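Local coordinates for protein aldo-keto reductase family 1, member B4 (Aldose reductase) (Schistosoma japonicum, PDB 4HBK) that probably reduces aldehydes, including aldose sugars, to alcohols with NADPH, as an aldose reductase of the aldo/keto reductase family, at residues 78-83 / 126-131; 121-126 / 182-187; 195-200 / 228-233. All blocks are in the same frame, centred on the assembly; numbering follows the deposited sequence.

Contact 1. Residues 78-83 / 126-131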
ATOM      1  N   CYS A  78      -4.748   5.063   0.454  1.00  8.07           N
ATOM      2  CA  CYS A  78      -5.483   5.638  -0.674  1.00 10.44           C
ATOM      3  C   CYS A  78      -4.611   5.720  -1.922  1.00 10.72           C
ATOM      4  O   CYS A  78      -3.425   5.410  -1.887  1.00  9.00           O
ATOM      5  CB  CYS A  78      -6.006   7.043  -0.320  1.00  9.27           C
ATOM      6  SG  CYS A  78      -6.834   7.183   1.302  1.00 13.63           S
ATOM      7  N   ALA A  79      -5.201   6.138  -3.032  1.00  8.80           N
ATOM      8  CA  ALA A  79      -4.413   6.369  -4.231  1.00 11.74           C
ATOM      9  C   ALA A  79      -5.159   7.265  -5.203  1.00 13.18           C
ATOM     10  O   ALA A  79      -6.375   7.164  -5.363  1.00  9.75           O
ATOM     11  CB  ALA A  79      -3.993   5.044  -4.892  1.00  8.49           C
ATOM     12  N   TYR A  80      -4.411   8.160  -5.835  1.00 11.76           N
ATOM     13  CA  TYR A  80      -4.976   9.086  -6.793  1.00 15.09           C
ATOM     14  C   TYR A  80      -5.691   8.319  -7.884  1.00 11.26           C
ATOM     15  O   TYR A  80      -6.751   8.721  -8.351  1.00 13.84           O
ATOM     16  CB  TYR A  80      -3.856   9.926  -7.407  1.00 18.70           C
ATOM     17  CG  TYR A  80      -4.332  10.944  -8.413  1.00 19.18           C
ATOM     18  CD1 TYR A  80      -4.519  12.271  -8.047  1.00 24.23           C
ATOM     19  CD2 TYR A  80      -4.581  10.585  -9.733  1.00 18.21           C
ATOM     20  CE1 TYR A  80      -4.944  13.214  -8.969  1.00 30.08           C
ATOM     21  CE2 TYR A  80      -5.013  11.521 -10.660  1.00 21.79           C
ATOM     22  CZ  TYR A  80      -5.193  12.831 -10.275  1.00 25.01           C
ATOM     23  OH  TYR A  80      -5.615  13.770 -11.195  1.00 40.74           O
ATOM     24  N   VAL A  81      -5.100   7.201  -8.293  1.00 13.90           N
ATOM     25  CA  VAL A  81      -5.570   6.483  -9.478  1.00 12.92           C
ATOM     26  C   VAL A  81      -6.941   5.815  -9.304  1.00 14.66           C
ATOM     27  O   VAL A  81      -7.582   5.460 -10.289  1.00 14.21           O
ATOM     28  CB  VAL A  81      -4.549   5.415  -9.939  1.00 13.94           C
ATOM     29  CG1 VAL A  81      -4.483   4.276  -8.936  1.00 10.15           C
ATOM     30  CG2 VAL A  81      -4.922   4.882 -11.308  1.00 11.03           C
ATOM     31  N   TYR A  82      -7.391   5.632  -8.065  1.00 14.44           N
ATOM     32  CA  TYR A  82      -8.703   5.015  -7.837  1.00 15.62           C
ATOM     33  C   TYR A  82      -9.812   6.039  -8.039  1.00 17.50           C
ATOM     34  O   TYR A  82     -10.992   5.695  -8.046  1.00 18.81           O
ATOM     35  CB  TYR A  82      -8.789   4.423  -6.432  1.00 15.49           C
ATOM     36  CG  TYR A  82      -7.757   3.357  -6.178  1.00 18.12           C
ATOM     37  CD1 TYR A  82      -7.553   2.333  -7.099  1.00 22.16           C
ATOM     38  CD2 TYR A  82      -6.980   3.374  -5.037  1.00 15.78           C
ATOM     39  CE1 TYR A  82      -6.612   1.353  -6.881  1.00 20.23           C
ATOM     40  CE2 TYR A  82      -6.030   2.393  -4.807  1.00 20.01           C
ATOM     41  CZ  TYR A  82      -5.849   1.388  -5.735  1.00 23.94           C
ATOM     42  OH  TYR A  82      -4.911   0.404  -5.522  1.00 27.64           O
ATOM     43  N   ARG A  83      -9.422   7.305  -8.172  1.00 15.73           N
ATOM     44  CA  ARG A  83     -10.353   8.381  -8.494  1.00 15.75           C
ATOM     45  C   ARG A  83     -11.500   8.521  -7.490  1.00 19.61           C
ATOM     46  O   ARG A  83     -12.627   8.828  -7.874  1.00 21.70           O
ATOM     47  CB  ARG A  83     -10.918   8.165  -9.900  1.00 22.58           C
ATOM     48  CG  ARG A  83      -9.862   8.287 -10.981  1.00 28.68           C
ATOM     49  CD  ARG A  83     -10.378   9.080 -12.166  1.00 41.37           C
ATOM     50  NE  ARG A  83     -10.683   8.206 -13.292  1.00 48.63           N
ATOM     51  CZ  ARG A  83     -10.222   8.391 -14.525  1.00 49.93           C
ATOM     52  NH1 ARG A  83      -9.440   9.429 -14.796  1.00 49.56           N
ATOM     53  NH2 ARG A  83     -10.551   7.541 -15.489  1.00 50.08           N
ATOM     54  N   CYS A 126       0.379  16.082  -5.710  1.00 10.33           N
ATOM     55  CA  CYS A 126       0.249  15.928  -4.267  1.00 10.80           C
ATOM     56  C   CYS A 126      -0.784  16.911  -3.722  1.00 11.62           C
ATOM     57  O   CYS A 126      -1.647  16.544  -2.927  1.00 11.42           O
ATOM     58  CB  CYS A 126       1.591  16.138  -3.570  1.00  8.32           C
ATOM     59  SG  CYS A 126       1.543  15.770  -1.788  1.00 12.37           S
ATOM     60  N   GLU A 127      -0.687  18.158  -4.162  1.00 11.80           N
ATOM     61  CA  GLU A 127      -1.583  19.215  -3.704  1.00 15.08           C
ATOM     62  C   GLU A 127      -3.017  18.888  -4.054  1.00 15.48           C
ATOM     63  O   GLU A 127      -3.939  19.208  -3.300  1.00 13.44           O
ATOM     64  CB  GLU A 127      -1.183  20.564  -4.316  1.00 16.36           C
ATOM     65  CG  GLU A 127       0.098  21.143  -3.717  1.00 16.92           C
ATOM     66  CD  GLU A 127       0.531  22.452  -4.363  1.00 20.78           C
ATOM     67  OE1 GLU A 127       1.261  23.224  -3.711  1.00 21.37           O
ATOM     68  OE2 GLU A 127       0.164  22.703  -5.525  1.00 22.69           O
ATOM     69  N   GLU A 128      -3.195  18.256  -5.211  1.00 13.14           N
ATOM     70  CA  GLU A 128      -4.508  17.862  -5.687  1.00 12.05           C
ATOM     71  C   GLU A 128      -5.092  16.769  -4.802  1.00 13.63           C
ATOM     72  O   GLU A 128      -6.230  16.859  -4.358  1.00 13.56           O
ATOM     73  CB  GLU A 128      -4.402  17.372  -7.135  1.00 18.29           C
ATOM     74  CG  GLU A 128      -5.504  16.414  -7.575  1.00 23.54           C
ATOM     75  CD  GLU A 128      -6.637  17.122  -8.283  1.00 37.00           C
ATOM     76  OE1 GLU A 128      -7.080  18.182  -7.780  1.00 37.57           O
ATOM     77  OE2 GLU A 128      -7.075  16.625  -9.351  1.00 43.83           O
ATOM     78  N   THR A 129      -4.296  15.734  -4.558  1.00 14.59           N
ATOM     79  CA  THR A 129      -4.665  14.661  -3.646  1.00 11.94           C
ATOM     80  C   THR A 129      -5.043  15.216  -2.262  1.00 11.72           C
ATOM     81  O   THR A 129      -6.054  14.834  -1.687  1.00 10.15           O
ATOM     82  CB  THR A 129      -3.516  13.611  -3.548  1.00 14.46           C
ATOM     83  OG1 THR A 129      -3.626  12.681  -4.638  1.00 10.57           O
ATOM     84  CG2 THR A 129      -3.548  12.855  -2.214  1.00  7.31           C
ATOM     85  N   LEU A 130      -4.245  16.142  -1.740  1.00 12.16           N
ATOM     86  CA  LEU A 130      -4.518  16.726  -0.419  1.00 12.37           C
ATOM     87  C   LEU A 130      -5.793  17.549  -0.435  1.00 13.92           C
ATOM     88  O   LEU A 130      -6.545  17.576   0.537  1.00 12.19           O
ATOM     89  CB  LEU A 130      -3.361  17.612   0.033  1.00 10.42           C
ATOM     90  CG  LEU A 130      -2.083  16.912   0.486  1.00 12.06           C
ATOM     91  CD1 LEU A 130      -0.926  17.906   0.556  1.00 13.71           C
ATOM     92  CD2 LEU A 130      -2.315  16.256   1.827  1.00 10.84           C
ATOM     93  N   LYS A 131      -6.023  18.242  -1.542  1.00 13.65           N
ATOM     94  CA  LYS A 131      -7.264  18.981  -1.710  1.00 15.56           C
ATOM     95  C   LYS A 131      -8.446  18.028  -1.612  1.00 15.91           C
ATOM     96  O   LYS A 131      -9.358  18.245  -0.821  1.00 17.14           O
ATOM     97  CB  LYS A 131      -7.276  19.694  -3.062  1.00 18.33           C
ATOM     98  CG  LYS A 131      -8.538  20.459  -3.370  1.00 20.99           C
ATOM     99  CD  LYS A 131      -8.365  21.248  -4.658  1.00 28.03           C
ATOM    100  CE  LYS A 131      -9.672  21.906  -5.085  1.00 45.16           C
ATOM    101  NZ  LYS A 131      -9.717  22.152  -6.560  1.00 44.44           N
TER
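Tyr80 and Thr129 mark the closest approach of the two backbones, their CA atoms 6.4 Å apart, where the short 3-10 turn 80-82 passes one turn of helix 119-133. Tyr80 alone reaches across from the loop. Its CG stands anti to the backbone N (chi1 -179°), which carries the ring out along the flank of the helix, and it presents one edge to the helix rather than a face. Two atoms sit at that edge, both near the ring plane: Thr129 OG1 lies 3.5 Å from Tyr80 CD1, and Glu128 CG lies 3.5 Å from Tyr80 CE1. The glutamate runs across the tyrosine at about a right angle and is bent at chi2, bringing its carboxylate round toward the phenol end. Even so, Glu128 OE2 stays 3.7 Å from Tyr80 OH, a proximity and not a bond, with the carboxylate turned 30° from the ring plane. Thr129 OG1 spends its polarity elsewhere, in a hydrogen bond to Glu85 OE1 at the start of helix 85-98, and Tyr80 meets it only through ring carbon and CB. The turn itself is closed by Arg83 N to Tyr80 O. It carries Tyr82, the predicted proton donor, whose ring points away from this interface. Phe116 meets the Tyr80 ring edge-to-face. Around the contact, Glu85 touches Tyr80 from helix 85-98, while Thr129 rests on Ser110 of strand 107-112 and Leu138 of strand 138-143, tying the loop after strand 75-77 to the outer helical layer.

Contact 2. Residues 121-126 / 182-187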
ATOM      1  N   HIS A 121       5.581  18.085 -12.311  1.00 15.84           N
ATOM      2  CA  HIS A 121       4.185  17.749 -12.036  1.00 16.50           C
ATOM      3  C   HIS A 121       3.929  17.165 -10.638  1.00 14.16           C
ATOM      4  O   HIS A 121       2.791  17.131 -10.176  1.00 14.08           O
ATOM      5  CB  HIS A 121       3.660  16.765 -13.086  1.00 14.03           C
ATOM      6  CG  HIS A 121       3.637  17.319 -14.474  1.00 18.27           C
ATOM      7  ND1 HIS A 121       4.180  16.652 -15.554  1.00 22.54           N
ATOM      8  CD2 HIS A 121       3.143  18.483 -14.962  1.00 17.87           C
ATOM      9  CE1 HIS A 121       4.027  17.382 -16.645  1.00 17.72           C
ATOM     10  NE2 HIS A 121       3.397  18.494 -16.313  1.00 25.44           N
ATOM     11  N   VAL A 122       4.980  16.687  -9.981  1.00 13.30           N
ATOM     12  CA  VAL A 122       4.831  16.030  -8.684  1.00 13.48           C
ATOM     13  C   VAL A 122       4.094  16.890  -7.642  1.00 12.31           C
ATOM     14  O   VAL A 122       3.166  16.422  -6.997  1.00 12.70           O
ATOM     15  CB  VAL A 122       6.186  15.582  -8.127  1.00 14.61           C
ATOM     16  CG1 VAL A 122       6.014  14.989  -6.743  1.00 11.01           C
ATOM     17  CG2 VAL A 122       6.847  14.578  -9.067  1.00  9.49           C
ATOM     18  N   ARG A 123       4.491  18.149  -7.500  1.00 16.25           N
ATOM     19  CA  ARG A 123       3.913  19.030  -6.480  1.00 18.58           C
ATOM     20  C   ARG A 123       2.407  19.193  -6.634  1.00 16.56           C
ATOM     21  O   ARG A 123       1.644  19.050  -5.666  1.00 14.28           O
ATOM     22  CB  ARG A 123       4.588  20.408  -6.515  1.00 21.51           C
ATOM     23  CG  ARG A 123       3.864  21.506  -5.718  1.00 24.81           C
ATOM     24  CD  ARG A 123       3.887  21.224  -4.236  1.00 22.25           C
ATOM     25  NE  ARG A 123       5.251  20.972  -3.791  1.00 35.89           N
ATOM     26  CZ  ARG A 123       5.954  21.793  -3.019  1.00 38.98           C
ATOM     27  NH1 ARG A 123       5.409  22.926  -2.585  1.00 34.42           N
ATOM     28  NH2 ARG A 123       7.196  21.471  -2.673  1.00 35.96           N
ATOM     29  N   LYS A 124       1.974  19.498  -7.849  1.00 14.06           N
ATOM     30  CA  LYS A 124       0.557  19.727  -8.091  1.00 14.47           C
ATOM     31  C   LYS A 124      -0.260  18.465  -7.855  1.00 15.15           C
ATOM     32  O   LYS A 124      -1.379  18.538  -7.367  1.00 15.00           O
ATOM     33  CB  LYS A 124       0.319  20.280  -9.505  1.00 18.65           C
ATOM     34  CG  LYS A 124       0.882  21.690  -9.698  1.00 25.16           C
ATOM     35  CD  LYS A 124       0.466  22.311 -11.034  1.00 39.87           C
ATOM     36  CE  LYS A 124       0.951  23.761 -11.151  1.00 46.33           C
ATOM     37  NZ  LYS A 124       0.315  24.674 -10.143  1.00 40.41           N
ATOM     38  N   ALA A 125       0.298  17.305  -8.197  1.00 15.86           N
ATOM     39  CA  ALA A 125      -0.431  16.057  -7.999  1.00 13.02           C
ATOM     40  C   ALA A 125      -0.651  15.825  -6.510  1.00 12.00           C
ATOM     41  O   ALA A 125      -1.727  15.421  -6.090  1.00 11.29           O
ATOM     42  CB  ALA A 125       0.320  14.891  -8.620  1.00 12.57           C
ATOM     43  N   CYS A 126       0.379  16.082  -5.710  1.00 10.33           N
ATOM     44  CA  CYS A 126       0.249  15.928  -4.267  1.00 10.80           C
ATOM     45  C   CYS A 126      -0.784  16.911  -3.722  1.00 11.62           C
ATOM     46  O   CYS A 126      -1.647  16.544  -2.927  1.00 11.42           O
ATOM     47  CB  CYS A 126       1.591  16.138  -3.570  1.00  8.32           C
ATOM     48  SG  CYS A 126       1.543  15.770  -1.788  1.00 12.37           S
ATOM     49  N   VAL A 182       8.508  16.584   1.708  1.00 10.34           N
ATOM     50  CA  VAL A 182       8.840  16.395   3.113  1.00 11.42           C
ATOM     51  C   VAL A 182       9.406  17.706   3.693  1.00 14.68           C
ATOM     52  O   VAL A 182       8.985  18.148   4.764  1.00 11.94           O
ATOM     53  CB  VAL A 182       9.865  15.251   3.307  1.00 11.77           C
ATOM     54  CG1 VAL A 182      10.338  15.188   4.764  1.00 10.53           C
ATOM     55  CG2 VAL A 182       9.266  13.926   2.892  1.00  8.90           C
ATOM     56  N   ASP A 183      10.354  18.319   2.981  1.00 11.63           N
ATOM     57  CA  ASP A 183      10.917  19.607   3.389  1.00 12.79           C
ATOM     58  C   ASP A 183       9.824  20.623   3.727  1.00 15.11           C
ATOM     59  O   ASP A 183       9.931  21.365   4.702  1.00 15.56           O
ATOM     60  CB  ASP A 183      11.813  20.194   2.290  1.00 12.83           C
ATOM     61  CG  ASP A 183      13.074  19.364   2.025  1.00 15.53           C
ATOM     62  OD1 ASP A 183      13.455  18.517   2.860  1.00 15.07           O
ATOM     63  OD2 ASP A 183      13.699  19.571   0.963  1.00 17.96           O
ATOM     64  N   GLU A 184       8.776  20.648   2.912  1.00 13.48           N
ATOM     65  CA  GLU A 184       7.725  21.653   3.004  1.00 18.91           C
ATOM     66  C   GLU A 184       6.618  21.299   3.989  1.00 18.39           C
ATOM     67  O   GLU A 184       5.713  22.094   4.208  1.00 21.44           O
ATOM     68  CB  GLU A 184       7.083  21.849   1.632  1.00 20.07           C
ATOM     69  CG  GLU A 184       8.046  22.277   0.551  1.00 30.71           C
ATOM     70  CD  GLU A 184       7.939  23.749   0.240  1.00 40.63           C
ATOM     71  OE1 GLU A 184       8.581  24.551   0.949  1.00 38.75           O
ATOM     72  OE2 GLU A 184       7.206  24.101  -0.710  1.00 48.60           O
ATOM     73  N   GLY A 185       6.664  20.102   4.561  1.00 17.19           N
ATOM     74  CA  GLY A 185       5.628  19.693   5.496  1.00 16.23           C
ATOM     75  C   GLY A 185       4.332  19.163   4.885  1.00 15.78           C
ATOM     76  O   GLY A 185       3.394  18.830   5.612  1.00 17.53           O
ATOM     77  N   LEU A 186       4.267  19.072   3.559  1.00 15.60           N
ATOM     78  CA  LEU A 186       3.092  18.520   2.896  1.00 12.60           C
ATOM     79  C   LEU A 186       2.982  17.008   3.105  1.00  9.95           C
ATOM     80  O   LEU A 186       1.887  16.438   3.087  1.00 11.18           O
ATOM     81  CB  LEU A 186       3.106  18.856   1.401  1.00 13.94           C
ATOM     82  CG  LEU A 186       3.042  20.341   1.052  1.00 19.32           C
ATOM     83  CD1 LEU A 186       3.345  20.565  -0.411  1.00 20.57           C
ATOM     84  CD2 LEU A 186       1.675  20.902   1.394  1.00 21.03           C
ATOM     85  N   VAL A 187       4.123  16.366   3.312  1.00 10.27           N
ATOM     86  CA  VAL A 187       4.174  14.925   3.526  1.00 12.24           C
ATOM     87  C   VAL A 187       5.153  14.604   4.659  1.00  9.87           C
ATOM     88  O   VAL A 187       6.220  15.195   4.719  1.00  9.28           O
ATOM     89  CB  VAL A 187       4.613  14.218   2.227  1.00 11.51           C
ATOM     90  CG1 VAL A 187       5.008  12.798   2.497  1.00 12.56           C
ATOM     91  CG2 VAL A 187       3.492  14.286   1.172  1.00  9.86           C
TER
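Glu184 OE2 takes two N-H groups from the guanidinium of Arg123, and this salt bridge is the polar core of the meeting between helix 119-133 and the turn that follows helix 171-183. The stronger bond comes from Arg123 NH1, 2.9 Å from Glu184 OE2 with an N-H...O angle of 159°. The oxygen lies almost in the guanidinium plane and receives this bond on its anti lone pair, the one turned away from the other carboxylate oxygen. The second bond, from Arg123 NH2 to the same Glu184 OE2, is weak at 3.3 Å. The carboxylate is therefore held through a single oxygen, the two planes 42° apart and not coplanar. Bends at chi2 and chi3 fold the arginine over toward the turn. Leu186 comes up beneath it: its CD1 methyl lies 3.8 Å from Arg123 NH1, over one face of the guanidinium but shifted toward the rim, and also touches the aliphatic CD. One methyl thus backs the flat group while the acid holds its edge. Deeper in, Cys126 SG meets Val187 CG2 at 3.8 Å, a purely apolar touch that continues into Leu181 and Tyr141. Between acid and leucine the chain leaves the helix at Gly185, whose positive phi of 82° suits glycine, in a Schellman motif. Here that motif forms the alpha-to-beta turn into strand 187-193 of the (beta/alpha)8 barrel, and the salt bridge joins it to the preceding barrel helix, 119-133.

Contact 3. Residues 195-200 / 228-233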
ATOM      1  N   PHE A 195       8.397  -1.432  -6.460  1.00  5.61           N
ATOM      2  CA  PHE A 195       9.782  -1.304  -6.897  1.00  8.90           C
ATOM      3  C   PHE A 195      10.495  -2.601  -6.581  1.00  9.18           C
ATOM      4  O   PHE A 195      10.161  -3.250  -5.602  1.00 10.33           O
ATOM      5  CB  PHE A 195      10.486  -0.146  -6.180  1.00  8.40           C
ATOM      6  CG  PHE A 195      10.263   1.194  -6.817  1.00  7.40           C
ATOM      7  CD1 PHE A 195       8.982   1.670  -7.026  1.00  6.70           C
ATOM      8  CD2 PHE A 195      11.334   1.981  -7.190  1.00 10.50           C
ATOM      9  CE1 PHE A 195       8.771   2.895  -7.602  1.00  8.68           C
ATOM     10  CE2 PHE A 195      11.129   3.221  -7.781  1.00 10.44           C
ATOM     11  CZ  PHE A 195       9.846   3.675  -7.987  1.00  9.40           C
ATOM     12  N   ASN A 196      11.468  -2.990  -7.399  1.00 11.08           N
ATOM     13  CA  ASN A 196      12.247  -4.196  -7.095  1.00 12.40           C
ATOM     14  C   ASN A 196      13.540  -3.840  -6.360  1.00 11.81           C
ATOM     15  O   ASN A 196      13.814  -2.658  -6.128  1.00 10.48           O
ATOM     16  CB  ASN A 196      12.504  -5.047  -8.353  1.00 12.74           C
ATOM     17  CG  ASN A 196      13.404  -4.353  -9.377  1.00 13.21           C
ATOM     18  OD1 ASN A 196      14.231  -3.496  -9.044  1.00 12.79           O
ATOM     19  ND2 ASN A 196      13.257  -4.748 -10.626  1.00 10.90           N
ATOM     20  N   LYS A 197      14.326  -4.850  -5.993  1.00 12.67           N
ATOM     21  CA  LYS A 197      15.529  -4.627  -5.184  1.00 14.02           C
ATOM     22  C   LYS A 197      16.475  -3.632  -5.846  1.00 12.94           C
ATOM     23  O   LYS A 197      16.895  -2.652  -5.225  1.00 16.38           O
ATOM     24  CB  LYS A 197      16.262  -5.944  -4.915  1.00 17.08           C
ATOM     25  CG  LYS A 197      17.620  -5.762  -4.231  1.00 14.64           C
ATOM     26  CD  LYS A 197      18.273  -7.110  -3.924  1.00 21.24           C
ATOM     27  CE  LYS A 197      19.708  -6.939  -3.405  1.00 20.79           C
ATOM     28  NZ  LYS A 197      20.389  -8.251  -3.187  1.00 18.85           N
ATOM     29  N   ARG A 198      16.796  -3.907  -7.108  1.00 13.44           N
ATOM     30  CA  ARG A 198      17.671  -3.081  -7.941  1.00 17.22           C
ATOM     31  C   ARG A 198      17.235  -1.623  -7.882  1.00 14.71           C
ATOM     32  O   ARG A 198      18.044  -0.725  -7.663  1.00 12.84           O
ATOM     33  CB  ARG A 198      17.570  -3.566  -9.395  1.00 19.01           C
ATOM     34  CG  ARG A 198      18.805  -3.401 -10.265  1.00 27.85           C
ATOM     35  CD  ARG A 198      18.427  -3.389 -11.764  1.00 20.01           C
ATOM     36  NE  ARG A 198      17.815  -2.102 -12.119  1.00 35.34           N
ATOM     37  CZ  ARG A 198      16.578  -1.930 -12.592  1.00 30.49           C
ATOM     38  NH1 ARG A 198      15.771  -2.968 -12.807  1.00 26.11           N
ATOM     39  NH2 ARG A 198      16.144  -0.701 -12.855  1.00 16.32           N
ATOM     40  N   GLN A 199      15.939  -1.403  -8.080  1.00 11.11           N
ATOM     41  CA  GLN A 199      15.384  -0.059  -8.157  1.00 11.06           C
ATOM     42  C   GLN A 199      15.430   0.644  -6.804  1.00 10.21           C
ATOM     43  O   GLN A 199      15.708   1.837  -6.722  1.00 10.86           O
ATOM     44  CB  GLN A 199      13.956  -0.117  -8.704  1.00 10.38           C
ATOM     45  CG  GLN A 199      13.895  -0.554 -10.161  1.00  8.02           C
ATOM     46  CD  GLN A 199      12.491  -0.903 -10.599  1.00 10.53           C
ATOM     47  OE1 GLN A 199      11.699  -1.428  -9.814  1.00  7.43           O
ATOM     48  NE2 GLN A 199      12.168  -0.616 -11.856  1.00  8.48           N
ATOM     49  N   ILE A 200      15.169  -0.098  -5.738  1.00  9.40           N
ATOM     50  CA  ILE A 200      15.296   0.454  -4.392  1.00 11.56           C
ATOM     51  C   ILE A 200      16.762   0.815  -4.083  1.00 10.97           C
ATOM     52  O   ILE A 200      17.051   1.897  -3.580  1.00 10.05           O
ATOM     53  CB  ILE A 200      14.753  -0.529  -3.338  1.00 10.13           C
ATOM     54  CG1 ILE A 200      13.274  -0.818  -3.604  1.00  7.99           C
ATOM     55  CG2 ILE A 200      15.003   0.015  -1.916  1.00 10.62           C
ATOM     56  CD1 ILE A 200      12.697  -1.980  -2.795  1.00 10.84           C
ATOM     57  N   VAL A 228      11.242  -8.854   0.578  1.00 13.01           N
ATOM     58  CA  VAL A 228      10.872  -8.391   1.909  1.00 11.83           C
ATOM     59  C   VAL A 228      12.089  -8.387   2.822  1.00 15.17           C
ATOM     60  O   VAL A 228      12.316  -7.439   3.579  1.00 13.31           O
ATOM     61  CB  VAL A 228       9.793  -9.269   2.553  1.00  9.86           C
ATOM     62  CG1 VAL A 228       9.717  -8.961   4.041  1.00 10.30           C
ATOM     63  CG2 VAL A 228       8.425  -9.046   1.871  1.00  9.00           C
ATOM     64  N   GLU A 229      12.879  -9.451   2.751  1.00 14.73           N
ATOM     65  CA  GLU A 229      14.064  -9.530   3.593  1.00 17.53           C
ATOM     66  C   GLU A 229      15.039  -8.419   3.225  1.00 14.52           C
ATOM     67  O   GLU A 229      15.608  -7.767   4.101  1.00 14.86           O
ATOM     68  CB  GLU A 229      14.723 -10.905   3.481  1.00 13.19           C
ATOM     69  CG  GLU A 229      13.933 -12.003   4.180  1.00 16.84           C
ATOM     70  CD  GLU A 229      14.654 -13.344   4.155  1.00 25.73           C
ATOM     71  OE1 GLU A 229      14.308 -14.217   4.976  1.00 27.07           O
ATOM     72  OE2 GLU A 229      15.569 -13.526   3.317  1.00 28.89           O
ATOM     73  N   TYR A 230      15.221  -8.200   1.926  1.00 13.28           N
ATOM     74  CA  TYR A 230      16.076  -7.118   1.480  1.00 13.25           C
ATOM     75  C   TYR A 230      15.605  -5.766   2.008  1.00 14.37           C
ATOM     76  O   TYR A 230      16.380  -5.022   2.602  1.00 12.34           O
ATOM     77  CB  TYR A 230      16.157  -7.038  -0.036  1.00 14.97           C
ATOM     78  CG  TYR A 230      16.721  -5.697  -0.455  1.00 21.63           C
ATOM     79  CD1 TYR A 230      18.087  -5.415  -0.320  1.00 14.88           C
ATOM     80  CD2 TYR A 230      15.887  -4.694  -0.931  1.00 14.91           C
ATOM     81  CE1 TYR A 230      18.598  -4.180  -0.681  1.00 17.11           C
ATOM     82  CE2 TYR A 230      16.388  -3.455  -1.291  1.00 14.93           C
ATOM     83  CZ  TYR A 230      17.738  -3.203  -1.169  1.00 17.61           C
ATOM     84  OH  TYR A 230      18.220  -1.964  -1.526  1.00 18.64           O
ATOM     85  N   ALA A 231      14.338  -5.438   1.782  1.00 10.58           N
ATOM     86  CA  ALA A 231      13.842  -4.135   2.202  1.00 12.20           C
ATOM     87  C   ALA A 231      14.006  -3.902   3.715  1.00 11.67           C
ATOM     88  O   ALA A 231      14.453  -2.834   4.138  1.00 10.52           O
ATOM     89  CB  ALA A 231      12.389  -3.918   1.754  1.00 10.91           C
ATOM     90  N   GLN A 232      13.650  -4.893   4.523  1.00 11.13           N
ATOM     91  CA  GLN A 232      13.810  -4.771   5.971  1.00 10.50           C
ATOM     92  C   GLN A 232      15.292  -4.648   6.345  1.00 12.76           C
ATOM     93  O   GLN A 232      15.635  -3.911   7.260  1.00 13.42           O
ATOM     94  CB  GLN A 232      13.124  -5.936   6.701  1.00 11.06           C
ATOM     95  CG  GLN A 232      11.602  -5.940   6.498  1.00  9.99           C
ATOM     96  CD  GLN A 232      10.898  -7.170   7.062  1.00 17.25           C
ATOM     97  OE1 GLN A 232      11.504  -8.233   7.246  1.00 14.42           O
ATOM     98  NE2 GLN A 232       9.600  -7.024   7.339  1.00 11.02           N
ATOM     99  N   SER A 233      16.166  -5.345   5.619  1.00 12.38           N
ATOM    100  CA  SER A 233      17.597  -5.277   5.906  1.00 15.07           C
ATOM    101  C   SER A 233      18.145  -3.856   5.754  1.00 12.01           C
ATOM    102  O   SER A 233      19.048  -3.469   6.477  1.00 12.30           O
ATOM    103  CB  SER A 233      18.395  -6.278   5.053  1.00 13.65           C
ATOM    104  OG  SER A 233      18.671  -5.775   3.756  1.00 12.73           O
TER
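Lys197 lays its whole aliphatic chain across the ring of Tyr230, and it can be followed atom by atom. CB only grazes the ring, near CD2. Lys197 CG is the centrepiece: it sits 3.7 Å from the centroid of the Tyr230 ring and just 3° off the ring normal, a CH-pi contact squarely over the face. CD then moves toward the CD1 side, and Lys197 CE ends the run 3.8 Å from Tyr230 CD1. Beyond it, NZ has a weak hydrogen bond to Tyr344 OH of the C-terminal tail. Every torsion from chi1 (173°) outward is close to anti, so the chain stays straight and passes obliquely over the aromatic surface. Ile200, one turn further along the same helix, takes the edge of the ring instead. Its CG2 methyl lies 3.8 Å from Tyr230 CE2 and equally near the phenol oxygen, while CB sits in the ring plane. Two residues of helix 197-206 thus meet Tyr230, one over a face and one at an edge; Gln201 and Leu204 of that helix touch it too. At the start of the helix, Asn196 and Gln199 form a capping box: Gln199 N reaches Asn196 OD1 at 2.9 Å, and Asn196 N reaches Gln199 OE1 at 2.9 Å. On the other helix, Ser233 OG donates to Tyr230 O, a bond back into the last turn. Ile200 and Ala231 both rest on Leu214 of strand 213-217. Two neighbouring outer helices packed over the strand that connects them are the alpha-beta-alpha arrangement of the (beta/alpha)8 barrel of aldo/keto reductases.

How the contacts relate
Contacts 1 and 2 are neighbours on helix 119-133: they share Cys126, their centres are 12 Å apart, and they touch where Leu130 CD1 comes 4.1 Å from Leu186 CD2. Along the chain their segments alternate. The helix meets the 78-83 loop through Glu128 and Thr129, and the 182-187 turn through Arg123 and Cys126. Contact 1 is the one next to the predicted active-site residues: it includes Tyr82, and the Tyr80 side chain is about 6 Å from those of Lys111 and of His144, the predicted substrate-binding residue. In contact 2 the Cys126 side chain is about 10 Å from that of Lys111. Contact 3 joins a later helix pair, its centre 26 Å from contact 1's and 24 Å from contact 2's.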